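Local atomic coordinates of HNH endonuclease (Geobacillus virus E2, PDB entry 5H0M), a protein that probably nicks DNA as a zinc-containing HNH endonuclease of a deep-sea thermophilic bacteriophage. Residues Tyr74-Cys79 with Ser112-Cys117. Numbering follows the deposited sequence.
Sequences YLCQHC and SLCQAC. With ZN (zinc ion), chain B.
C76 and C79 from one segment and C114 and C117 from the other close on a single zinc ion, each through SG at 2.3 to 2.4 Å. This is the tight end of the contact: C76 SG and C117 SG lie 3.6 Å apart, and all four cysteines are buried. The SG of C76 does more than bind metal. It sits anti to its own backbone N (chi1 175°), and there C114 N donates to C76 SG across the contact at 3.3 Å, nearly straight. C76, the N-cap residue of helix 77-81, also accepts from C79 N through SG. C114 repeats the capping half of this, its SG taking the N-H of C117 at the start of helix 115-129. Such bonds to thiolates probably spread some of the negative charge gathered round the metal. Two CxxC pairs, each opening a helix, make a Cys4 zinc site that holds helix 77-81 against the start of helix 115-129 in the HNH region. Beside the zinc site, Q77 N donates to S112 O at 2.9 Å, joining the first turn of helix 77-81 to the end of strand 110-113; S112 turns its hydroxyl to D72. Packing stays close at H78, where L113 CD2 stands over the centre of the imidazole, 3.6 Å from the ring centroid, in a CH-pi contact, and H78 CB rests on C117 SG. The edge of this partly exposed ring is the looser, watered side: NE2 is hydrogen-bonded to Q111 OE1, while a water in the ring plane, its O 2.8 Å from H78 ND1, links ND1 to C117 O, to which it donates.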
loop_
_atom_site.group_PDB
_atom_site.type_symbol
_atom_site.label_atom_id
_atom_site.label_comp_id
_atom_site.label_asym_id
_atom_site.label_seq_id
_atom_site.Cartn_x
_atom_site.Cartn_y
_atom_site.Cartn_z
ATOM N N TYR A 74 -12.172 -8.824 2.380
ATOM C CA TYR A 74 -11.348 -8.818 3.578
ATOM C C TYR A 74 -10.376 -9.993 3.630
ATOM O O TYR A 74 -9.927 -10.373 4.702
ATOM C CB TYR A 74 -12.218 -8.704 4.849
ATOM C CG TYR A 74 -12.690 -7.290 5.089
ATOM C CD1 TYR A 74 -13.744 -6.778 4.370
ATOM C CD2 TYR A 74 -12.053 -6.466 6.010
ATOM C CE1 TYR A 74 -14.187 -5.472 4.552
ATOM C CE2 TYR A 74 -12.484 -5.165 6.219
ATOM C CZ TYR A 74 -13.551 -4.671 5.480
ATOM O OH TYR A 74 -13.966 -3.368 5.683
ATOM N N LEU A 75 -10.045 -10.557 2.478
ATOM C CA LEU A 75 -9.068 -11.640 2.398
ATOM C C LEU A 75 -7.723 -11.185 1.864
ATOM O O LEU A 75 -7.652 -10.400 0.923
ATOM C CB LEU A 75 -9.568 -12.758 1.487
ATOM C CG LEU A 75 -10.825 -13.472 1.970
ATOM C CD1 LEU A 75 -11.199 -14.531 0.958
ATOM C CD2 LEU A 75 -10.609 -14.094 3.347
ATOM N N CYS A 76 -6.657 -11.721 2.440
ATOM C CA CYS A 76 -5.314 -11.475 1.939
ATOM C C CYS A 76 -5.187 -11.999 0.523
ATOM O O CYS A 76 -5.395 -13.177 0.275
ATOM C CB CYS A 76 -4.270 -12.131 2.820
ATOM S SG CYS A 76 -2.595 -11.972 2.173
ATOM N N GLN A 77 -4.846 -11.121 -0.414
ATOM C CA GLN A 77 -4.786 -11.497 -1.834
ATOM C C GLN A 77 -3.566 -12.317 -2.190
ATOM O O GLN A 77 -3.605 -13.083 -3.143
ATOM C CB GLN A 77 -4.897 -10.235 -2.709
ATOM C CG GLN A 77 -6.216 -9.502 -2.520
ATOM C CD GLN A 77 -7.413 -10.367 -2.859
ATOM O OE1 GLN A 77 -8.203 -10.761 -1.989
ATOM N NE2 GLN A 77 -7.539 -10.696 -4.124
ATOM N N HIS A 78 -2.483 -12.182 -1.439
ATOM C CA HIS A 78 -1.315 -13.024 -1.684
ATOM C C HIS A 78 -1.564 -14.430 -1.188
ATOM O O HIS A 78 -1.284 -15.383 -1.902
ATOM C CB HIS A 78 -0.083 -12.420 -1.043
ATOM C CG HIS A 78 0.380 -11.186 -1.733
ATOM N ND1 HIS A 78 1.630 -10.661 -1.542
ATOM C CD2 HIS A 78 -0.225 -10.393 -2.650
ATOM C CE1 HIS A 78 1.770 -9.580 -2.286
ATOM N NE2 HIS A 78 0.652 -9.395 -2.964
ATOM N N CYS A 79 -2.129 -14.560 0.003
ATOM C CA CYS A 79 -2.523 -15.871 0.502
ATOM C C CYS A 79 -3.515 -16.532 -0.446
ATOM O O CYS A 79 -3.383 -17.718 -0.750
ATOM C CB CYS A 79 -3.142 -15.750 1.895
ATOM S SG CYS A 79 -1.985 -15.601 3.275
ATOM N N SER A 112 -5.241 -5.975 -0.391
ATOM C CA SER A 112 -5.457 -6.333 1.004
ATOM C C SER A 112 -4.516 -7.475 1.361
ATOM O O SER A 112 -4.430 -8.453 0.612
ATOM C CB SER A 112 -6.898 -6.802 1.200
ATOM O OG SER A 112 -7.826 -5.827 0.724
ATOM N N LEU A 113 -3.805 -7.335 2.486
ATOM C CA LEU A 113 -2.757 -8.285 2.903
ATOM C C LEU A 113 -2.868 -8.622 4.377
ATOM O O LEU A 113 -3.298 -7.801 5.183
ATOM C CB LEU A 113 -1.354 -7.714 2.667
ATOM C CG LEU A 113 -0.969 -7.356 1.220
ATOM C CD1 LEU A 113 0.427 -6.771 1.206
ATOM C CD2 LEU A 113 -1.063 -8.567 0.309
ATOM N N CYS A 114 -2.463 -9.849 4.711
ATOM C CA CYS A 114 -2.230 -10.229 6.095
ATOM C C CYS A 114 -0.869 -9.690 6.530
ATOM O O CYS A 114 -0.090 -9.187 5.726
ATOM C CB CYS A 114 -2.300 -11.752 6.263
ATOM S SG CYS A 114 -0.905 -12.664 5.598
ATOM N N GLN A 115 -0.576 -9.767 7.819
ATOM C CA GLN A 115 0.685 -9.235 8.314
ATOM C C GLN A 115 1.890 -9.961 7.725
ATOM O O GLN A 115 2.888 -9.342 7.371
ATOM C CB GLN A 115 0.732 -9.308 9.837
ATOM C CG GLN A 115 2.105 -8.998 10.393
ATOM C CD GLN A 115 2.125 -9.000 11.889
ATOM O OE1 GLN A 115 1.082 -8.854 12.528
ATOM N NE2 GLN A 115 3.313 -9.141 12.463
ATOM N N ALA A 116 1.827 -11.285 7.665
ATOM C CA ALA A 116 2.937 -12.068 7.147
ATOM C C ALA A 116 3.240 -11.722 5.703
ATOM O O ALA A 116 4.399 -11.598 5.319
ATOM C CB ALA A 116 2.686 -13.564 7.302
ATOM N N CYS A 117 2.191 -11.559 4.896
ATOM C CA CYS A 117 2.379 -11.177 3.501
ATOM C C CYS A 117 2.862 -9.739 3.368
ATOM O O CYS A 117 3.648 -9.441 2.495
ATOM C CB CYS A 117 1.105 -11.410 2.703
ATOM S SG CYS A 117 0.812 -13.183 2.440
HETATM ZN ZN ZN B . -1.297 -13.420 3.406
HETATM O O HOH W 1 3.655 -11.183 0.285
#